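PDB 6Y4R: DotU family type IV/VI secretion system protein from Acinetobacter baumannii, which forms the cytoplasmic domain of TssL, a key component of the type VI secretion system, and probably belongs to its inner-membrane complex. Local coordinates for residues D10-I15 and H126-L131; A61-I66 and S88-S93. All blocks are in the same frame, centred on the assembly; numbering follows the deposited sequence.

Interaction 1: D10-I15 and H126-L131; sequences DGFYLI and HYCLLL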
ATOM      1  N   ASP A  10      -1.811  10.972  -5.162  1.00 39.38           N
ATOM      2  CA  ASP A  10      -3.018  11.434  -4.470  1.00 38.45           C
ATOM      3  C   ASP A  10      -3.458  10.453  -3.383  1.00 38.92           C
ATOM      4  O   ASP A  10      -3.910  10.873  -2.311  1.00 35.40           O
ATOM      5  CB  ASP A  10      -4.157  11.651  -5.469  1.00 42.93           C
ATOM      6  CG  ASP A  10      -3.993  12.927  -6.306  1.00 55.00           C
ATOM      7  OD1 ASP A  10      -3.137  13.788  -5.968  1.00 60.04           O
ATOM      8  OD2 ASP A  10      -4.747  13.080  -7.296  1.00 53.91           O
ATOM      9  N   GLY A  11      -3.336   9.145  -3.643  1.00 40.93           N
ATOM     10  CA  GLY A  11      -3.733   8.150  -2.655  1.00 37.55           C
ATOM     11  C   GLY A  11      -2.807   8.093  -1.451  1.00 38.84           C
ATOM     12  O   GLY A  11      -3.265   7.947  -0.311  1.00 23.35           O
ATOM     13  N   PHE A  12      -1.486   8.166  -1.691  1.00 34.41           N
ATOM     14  CA  PHE A  12      -0.514   8.116  -0.604  1.00 30.82           C
ATOM     15  C   PHE A  12      -0.635   9.316   0.329  1.00 37.71           C
ATOM     16  O   PHE A  12      -0.276   9.221   1.508  1.00 47.18           O
ATOM     17  CB  PHE A  12       0.918   8.046  -1.157  1.00 30.23           C
ATOM     18  CG  PHE A  12       1.314   6.691  -1.663  1.00 25.51           C
ATOM     19  CD1 PHE A  12       1.036   5.548  -0.924  1.00 26.20           C
ATOM     20  CD2 PHE A  12       2.006   6.556  -2.857  1.00 26.01           C
ATOM     21  CE1 PHE A  12       1.404   4.273  -1.390  1.00 29.53           C
ATOM     22  CE2 PHE A  12       2.391   5.278  -3.333  1.00 29.45           C
ATOM     23  CZ  PHE A  12       2.082   4.137  -2.592  1.00 27.33           C
ATOM     24  N   TYR A  13      -1.117  10.461  -0.172  1.00 33.11           N
ATOM     25  CA  TYR A  13      -1.275  11.638   0.691  1.00 26.78           C
ATOM     26  C   TYR A  13      -2.324  11.413   1.765  1.00 28.20           C
ATOM     27  O   TYR A  13      -2.224  11.972   2.868  1.00 35.78           O
ATOM     28  CB  TYR A  13      -1.679  12.869  -0.100  1.00 26.99           C
ATOM     29  CG  TYR A  13      -1.935  14.083   0.799  1.00 28.07           C
ATOM     30  CD1 TYR A  13      -0.942  14.556   1.656  1.00 28.11           C
ATOM     31  CD2 TYR A  13      -3.169  14.752   0.797  1.00 31.21           C
ATOM     32  CE1 TYR A  13      -1.167  15.674   2.477  1.00 33.79           C
ATOM     33  CE2 TYR A  13      -3.404  15.856   1.616  1.00 35.63           C
ATOM     34  CZ  TYR A  13      -2.409  16.312   2.447  1.00 38.75           C
ATOM     35  OH  TYR A  13      -2.736  17.413   3.221  1.00 42.66           O
ATOM     36  N   LEU A  14      -3.366  10.644   1.438  1.00 30.44           N
ATOM     37  CA  LEU A  14      -4.429  10.324   2.384  1.00 27.81           C
ATOM     38  C   LEU A  14      -3.985   9.256   3.376  1.00 24.62           C
ATOM     39  O   LEU A  14      -4.486   9.231   4.505  1.00 22.90           O
ATOM     40  CB  LEU A  14      -5.681   9.862   1.631  1.00 23.76           C
ATOM     41  CG  LEU A  14      -6.274  10.704   0.489  1.00 24.78           C
ATOM     42  CD1 LEU A  14      -7.390   9.945  -0.195  1.00 33.25           C
ATOM     43  CD2 LEU A  14      -6.799  12.031   0.985  1.00 39.36           C
ATOM     44  N   ILE A  15      -3.034   8.392   2.970  1.00 26.27           N
ATOM     45  CA  ILE A  15      -2.324   7.526   3.916  1.00 27.63           C
ATOM     46  C   ILE A  15      -1.536   8.363   4.906  1.00 33.38           C
ATOM     47  O   ILE A  15      -1.467   8.053   6.099  1.00 41.10           O
ATOM     48  CB  ILE A  15      -1.351   6.589   3.186  1.00 28.23           C
ATOM     49  CG1 ILE A  15      -2.030   5.738   2.110  1.00 29.48           C
ATOM     50  CG2 ILE A  15      -0.640   5.718   4.222  1.00 28.77           C
ATOM     51  CD1 ILE A  15      -2.573   4.483   2.601  1.00 26.26           C
ATOM     52  N   HIS A 126       8.298  -0.806  -1.663  1.00 32.65           N
ATOM     53  CA  HIS A 126       9.232  -0.175  -0.729  1.00 31.35           C
ATOM     54  C   HIS A 126       8.610   1.045  -0.063  1.00 32.37           C
ATOM     55  O   HIS A 126       8.753   1.241   1.151  1.00 40.15           O
ATOM     56  CB  HIS A 126      10.516   0.211  -1.474  1.00 30.13           C
ATOM     57  CG  HIS A 126      11.493   1.009  -0.664  1.00 27.91           C
ATOM     58  ND1 HIS A 126      11.740   2.342  -0.908  1.00 29.19           N
ATOM     59  CD2 HIS A 126      12.318   0.656   0.353  1.00 30.71           C
ATOM     60  CE1 HIS A 126      12.663   2.780  -0.065  1.00 31.93           C
ATOM     61  NE2 HIS A 126      13.027   1.778   0.716  1.00 27.64           N
ATOM     62  N   TYR A 127       7.902   1.867  -0.838  1.00 26.14           N
ATOM     63  CA  TYR A 127       7.294   3.085  -0.303  1.00 27.96           C
ATOM     64  C   TYR A 127       6.157   2.792   0.669  1.00 23.40           C
ATOM     65  O   TYR A 127       5.941   3.557   1.611  1.00 35.32           O
ATOM     66  CB  TYR A 127       6.824   3.967  -1.461  1.00 27.12           C
ATOM     67  CG  TYR A 127       6.494   5.369  -1.052  1.00 30.96           C
ATOM     68  CD1 TYR A 127       7.466   6.199  -0.528  1.00 38.18           C
ATOM     69  CD2 TYR A 127       5.230   5.886  -1.247  1.00 37.32           C
ATOM     70  CE1 TYR A 127       7.168   7.501  -0.148  1.00 48.37           C
ATOM     71  CE2 TYR A 127       4.918   7.194  -0.882  1.00 43.42           C
ATOM     72  CZ  TYR A 127       5.892   7.994  -0.336  1.00 49.93           C
ATOM     73  OH  TYR A 127       5.600   9.287   0.028  1.00 57.89           O
ATOM     74  N   CYS A 128       5.413   1.711   0.461  1.00 24.47           N
ATOM     75  CA  CYS A 128       4.447   1.290   1.467  1.00 27.49           C
ATOM     76  C   CYS A 128       5.159   0.867   2.750  1.00 33.72           C
ATOM     77  O   CYS A 128       4.628   1.040   3.852  1.00 35.25           O
ATOM     78  CB  CYS A 128       3.597   0.152   0.917  1.00 29.08           C
ATOM     79  SG  CYS A 128       2.563   0.666  -0.477  1.00 34.00           S
ATOM     80  N   LEU A 129       6.353   0.275   2.626  1.00 34.62           N
ATOM     81  CA  LEU A 129       7.110  -0.067   3.826  1.00 34.97           C
ATOM     82  C   LEU A 129       7.611   1.183   4.564  1.00 35.17           C
ATOM     83  O   LEU A 129       7.531   1.234   5.798  1.00 24.90           O
ATOM     84  CB  LEU A 129       8.275  -1.008   3.470  1.00 36.23           C
ATOM     85  CG  LEU A 129       7.870  -2.413   2.991  1.00 34.57           C
ATOM     86  CD1 LEU A 129       8.997  -3.146   2.264  1.00 24.71           C
ATOM     87  CD2 LEU A 129       7.390  -3.248   4.173  1.00 31.07           C
ATOM     88  N   LEU A 130       8.072   2.228   3.840  1.00 28.90           N
ATOM     89  CA  LEU A 130       8.473   3.467   4.528  1.00 31.61           C
ATOM     90  C   LEU A 130       7.293   4.229   5.130  1.00 36.03           C
ATOM     91  O   LEU A 130       7.504   4.989   6.088  1.00 36.99           O
ATOM     92  CB  LEU A 130       9.248   4.446   3.628  1.00 30.47           C
ATOM     93  CG  LEU A 130      10.481   4.108   2.793  1.00 29.12           C
ATOM     94  CD1 LEU A 130      10.787   5.222   1.773  1.00 27.01           C
ATOM     95  CD2 LEU A 130      11.622   3.925   3.744  1.00 27.56           C
ATOM     96  N   LEU A 131       6.067   4.049   4.622  1.00 24.16           N
ATOM     97  CA  LEU A 131       4.906   4.694   5.223  1.00 28.61           C
ATOM     98  C   LEU A 131       4.207   3.826   6.275  1.00 30.43           C
ATOM     99  O   LEU A 131       3.016   4.037   6.554  1.00 34.95           O
ATOM    100  CB  LEU A 131       3.895   5.132   4.159  1.00 28.28           C
ATOM    101  CG  LEU A 131       4.328   6.025   3.001  1.00 31.63           C
ATOM    102  CD1 LEU A 131       3.097   6.345   2.105  1.00 27.94           C
ATOM    103  CD2 LEU A 131       5.010   7.301   3.517  1.00 38.59           C
TER
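Phe12 and Tyr127 meet edge-to-face, in a T-shaped aromatic pair. The edge of Tyr127 points at one face of Phe12. The ring centroids are 4.9 Å apart and the planes stand at 79°. Phe12 carries most of the contact and can be followed outward. Its CB already lies 4.1 Å from Tyr127 CE2. Phe12 CG is anti to the carbonyl carbon, beside the backbone N (chi1 -77°), which brings it to 3.7 Å from Tyr127 CE2. CD2 sits against the same atom. Further along that side, Phe12 CE2 is 3.6 Å from Tyr127 CD2. At the other ortho carbon, Phe12 CD1 meets Leu131 CD1 at 3.7 Å; the methyl is on the same side of the ring plane as Tyr127 but oblique to the ring. Phe12 CE1 then reaches Cys128 SG at 3.9 Å. CZ, the tip, lies near both Tyr127 CD2 and Cys128 SG. The sulfur is near the plane of the ring, so this is a sulfur-aromatic contact at the edge.

Leu131, the first residue past helix 119-130, folds back so that its CG lies over one face of the Tyr127 ring, toward the rim. Its CD1 is 4.3 Å from Ile15 CG2, which extends the contact by one helical turn. No hydrogen bond crosses between the segments. Leu65 of helix 52-71 touches both Phe12 and Cys128. The contact joins helix 9-19 to the C-terminal end of helix 119-130 and the residue after it. It is apolar interhelical packing around an aromatic pair, in the core of the all-helical DotU-family fold.

Interaction 2: A61-I66 and S88-S93; sequences AFCALI and SPLQLS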
ATOM      1  N   ALA A  61      -0.743  -3.507  -2.949  1.00 30.70           N
ATOM      2  CA  ALA A  61       0.088  -2.991  -1.869  1.00 23.74           C
ATOM      3  C   ALA A  61      -0.564  -1.790  -1.211  1.00 25.66           C
ATOM      4  O   ALA A  61      -0.502  -1.637   0.015  1.00 31.49           O
ATOM      5  CB  ALA A  61       1.473  -2.611  -2.406  1.00 29.90           C
ATOM      6  N   PHE A  62      -1.161  -0.902  -2.008  1.00 22.67           N
ATOM      7  CA  PHE A  62      -1.789   0.280  -1.427  1.00 21.41           C
ATOM      8  C   PHE A  62      -2.997  -0.105  -0.580  1.00 30.03           C
ATOM      9  O   PHE A  62      -3.260   0.519   0.450  1.00 35.83           O
ATOM     10  CB  PHE A  62      -2.194   1.258  -2.527  1.00 21.92           C
ATOM     11  CG  PHE A  62      -2.977   2.443  -2.036  1.00 26.33           C
ATOM     12  CD1 PHE A  62      -2.341   3.653  -1.818  1.00 28.63           C
ATOM     13  CD2 PHE A  62      -4.352   2.362  -1.807  1.00 26.73           C
ATOM     14  CE1 PHE A  62      -3.057   4.763  -1.367  1.00 32.73           C
ATOM     15  CE2 PHE A  62      -5.074   3.470  -1.347  1.00 23.83           C
ATOM     16  CZ  PHE A  62      -4.426   4.665  -1.134  1.00 27.49           C
ATOM     17  N   CYS A  63      -3.762  -1.106  -1.017  1.00 31.93           N
ATOM     18  CA  CYS A  63      -4.914  -1.552  -0.240  1.00 27.01           C
ATOM     19  C   CYS A  63      -4.484  -2.270   1.037  1.00 28.72           C
ATOM     20  O   CYS A  63      -5.075  -2.061   2.105  1.00 25.39           O
ATOM     21  CB  CYS A  63      -5.809  -2.435  -1.103  1.00 32.25           C
ATOM     22  SG  CYS A  63      -6.646  -1.506  -2.437  1.00 34.53           S
ATOM     23  N   ALA A  64      -3.455  -3.114   0.961  1.00 34.44           N
ATOM     24  CA  ALA A  64      -2.929  -3.708   2.185  1.00 31.75           C
ATOM     25  C   ALA A  64      -2.463  -2.625   3.160  1.00 29.13           C
ATOM     26  O   ALA A  64      -2.641  -2.760   4.377  1.00 36.52           O
ATOM     27  CB  ALA A  64      -1.802  -4.691   1.857  1.00 22.32           C
ATOM     28  N   LEU A  65      -1.896  -1.534   2.640  1.00 20.87           N
ATOM     29  CA  LEU A  65      -1.307  -0.479   3.468  1.00 24.09           C
ATOM     30  C   LEU A  65      -2.364   0.425   4.097  1.00 32.14           C
ATOM     31  O   LEU A  65      -2.252   0.792   5.272  1.00 35.18           O
ATOM     32  CB  LEU A  65      -0.318   0.336   2.635  1.00 20.99           C
ATOM     33  CG  LEU A  65       0.125   1.723   3.080  1.00 21.18           C
ATOM     34  CD1 LEU A  65       1.044   1.647   4.278  1.00 21.54           C
ATOM     35  CD2 LEU A  65       0.822   2.399   1.927  1.00 21.43           C
ATOM     36  N   ILE A  66      -3.358   0.852   3.309  1.00 34.49           N
ATOM     37  CA  ILE A  66      -4.450   1.671   3.844  1.00 28.32           C
ATOM     38  C   ILE A  66      -5.266   0.882   4.863  1.00 26.40           C
ATOM     39  O   ILE A  66      -5.706   1.438   5.877  1.00 28.03           O
ATOM     40  CB  ILE A  66      -5.338   2.208   2.703  1.00 29.50           C
ATOM     41  CG1 ILE A  66      -6.413   3.152   3.239  1.00 29.55           C
ATOM     42  CG2 ILE A  66      -5.990   1.067   1.920  1.00 32.52           C
ATOM     43  CD1 ILE A  66      -5.873   4.311   3.987  1.00 37.41           C
ATOM     44  N   SER A  88     -16.059  -4.028   5.532  1.00 29.58           N
ATOM     45  CA  SER A  88     -15.405  -4.608   4.364  1.00 26.50           C
ATOM     46  C   SER A  88     -14.071  -3.917   4.160  1.00 28.96           C
ATOM     47  O   SER A  88     -14.015  -2.860   3.523  1.00 39.48           O
ATOM     48  CB  SER A  88     -16.255  -4.471   3.104  1.00 29.31           C
ATOM     49  OG  SER A  88     -15.711  -5.302   2.090  1.00 38.08           O
ATOM     50  N   PRO A  89     -12.982  -4.472   4.651  1.00 23.28           N
ATOM     51  CA  PRO A  89     -11.677  -3.907   4.307  1.00 31.46           C
ATOM     52  C   PRO A  89     -11.386  -4.128   2.836  1.00 34.96           C
ATOM     53  O   PRO A  89     -11.884  -5.071   2.217  1.00 42.34           O
ATOM     54  CB  PRO A  89     -10.693  -4.648   5.219  1.00 22.63           C
ATOM     55  CG  PRO A  89     -11.546  -5.419   6.199  1.00 23.35           C
ATOM     56  CD  PRO A  89     -12.923  -5.541   5.650  1.00 23.80           C
ATOM     57  N   LEU A  90     -10.596  -3.216   2.263  1.00 30.75           N
ATOM     58  CA  LEU A  90     -10.403  -3.213   0.807  1.00 27.69           C
ATOM     59  C   LEU A  90      -9.614  -4.430   0.328  1.00 34.04           C
ATOM     60  O   LEU A  90      -9.738  -4.841  -0.836  1.00 28.74           O
ATOM     61  CB  LEU A  90      -9.692  -1.944   0.366  1.00 27.47           C
ATOM     62  CG  LEU A  90     -10.493  -0.670   0.582  1.00 26.64           C
ATOM     63  CD1 LEU A  90      -9.752   0.580   0.052  1.00 26.30           C
ATOM     64  CD2 LEU A  90     -11.866  -0.822  -0.045  1.00 22.84           C
ATOM     65  N   GLN A  91      -8.794  -5.014   1.203  1.00 38.28           N
ATOM     66  CA  GLN A  91      -8.143  -6.267   0.852  1.00 32.51           C
ATOM     67  C   GLN A  91      -9.168  -7.351   0.616  1.00 41.32           C
ATOM     68  O   GLN A  91      -9.041  -8.140  -0.328  1.00 46.75           O
ATOM     69  CB  GLN A  91      -7.177  -6.701   1.951  1.00 28.91           C
ATOM     70  CG  GLN A  91      -5.754  -6.187   1.796  1.00 29.44           C
ATOM     71  CD  GLN A  91      -4.999  -6.933   0.681  1.00 37.61           C
ATOM     72  OE1 GLN A  91      -5.035  -8.166   0.594  1.00 42.37           O
ATOM     73  NE2 GLN A  91      -4.311  -6.181  -0.166  1.00 39.68           N
ATOM     74  N   LEU A  92     -10.240  -7.346   1.408  1.00 46.94           N
ATOM     75  CA  LEU A  92     -11.255  -8.388   1.314  1.00 38.44           C
ATOM     76  C   LEU A  92     -12.263  -8.052   0.228  1.00 33.47           C
ATOM     77  O   LEU A  92     -12.695  -8.933  -0.527  1.00 26.48           O
ATOM     78  CB  LEU A  92     -11.954  -8.519   2.670  1.00 25.20           C
ATOM     79  CG  LEU A  92     -13.108  -9.495   2.850  1.00 28.19           C
ATOM     80  CD1 LEU A  92     -12.564 -10.908   2.903  1.00 27.60           C
ATOM     81  CD2 LEU A  92     -13.909  -9.198   4.090  1.00 26.49           C
ATOM     82  N   SER A  93     -12.562  -6.760   0.079  1.00 27.24           N
ATOM     83  CA  SER A  93     -13.523  -6.321  -0.927  1.00 30.96           C
ATOM     84  C   SER A  93     -12.951  -6.445  -2.335  1.00 36.32           C
ATOM     85  O   SER A  93     -13.607  -7.006  -3.226  1.00 43.49           O
ATOM     86  CB  SER A  93     -13.988  -4.888  -0.606  1.00 25.09           C
ATOM     87  OG  SER A  93     -14.782  -4.311  -1.633  1.00 25.84           O
TER
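The Gln91 carboxamide is the flat group that meets helix 52-71, at Ala64. Ala64 CB stands to one side of the amide plane, 3.6 Å from Gln91 NE2 and 4.1 Å from Gln91 CD. Ala64 N lies closer to that plane and is 3.4 Å from Gln91 NE2. Both nitrogens are donors, so this is packing and not a hydrogen bond. The Gln91 chain bends at chi2 (-74°), which turns CD toward Ala64 even though the side chain does not start out in that direction. Gln91 CG rests against Ala64 CA at 3.8 Å.

The remaining contact is apolar. Cys63 and Leu90 meet near their bases, with Cys63 SG 4.2 Å from Leu90 CB. Cys63 CB is equally distant from that atom. Leu90 CD1 reaches one turn further, to 4.2 Å from Ile66 CG2. Ile34 of helix 27-47 also packs on Leu90, and Leu38 of the same helix packs on Cys63.

The backbones come close, with the CA atoms of Cys63 and Gln91 5.8 Å apart. Pro89 occupies the N-cap position of helix 90-95. Asp67, just beyond Ile66, accepts hydrogen bonds from Leu90 N and Gln91 N through its two carboxylate oxygens, and its negative charge, next to the N-terminus of helix 90-95, would probably interact favourably with the helix dipole. No hydrogen bond joins the two segments, which meet by van der Waals packing; Asp67 adds a polar tie between helix 90-95 and helix 52-71.

Interactions 1 and 2 lie in one continuous core, with centres about 13 Å apart. They meet through helix 52-71, whose segment 61-66 faces residues 88-93 with Cys63, Ala64 and Ile66. Phe62, Leu65 and Ile66 of the same segment touch interaction 1. Phe62 CE1 packs on Ile15 CG1 at 3.8 Å, and Ile15 CD1 lies 3.6 Å from Ile66 CB. Leu65 CD2 packs against Cys128 SG. Ile66 is thus shared, touching Ile15 as well as Leu90. In sequence, both segments of interaction 2 fall between those of interaction 1, so the central helix joins a shorter-range contact to one between segments more than 100 residues apart.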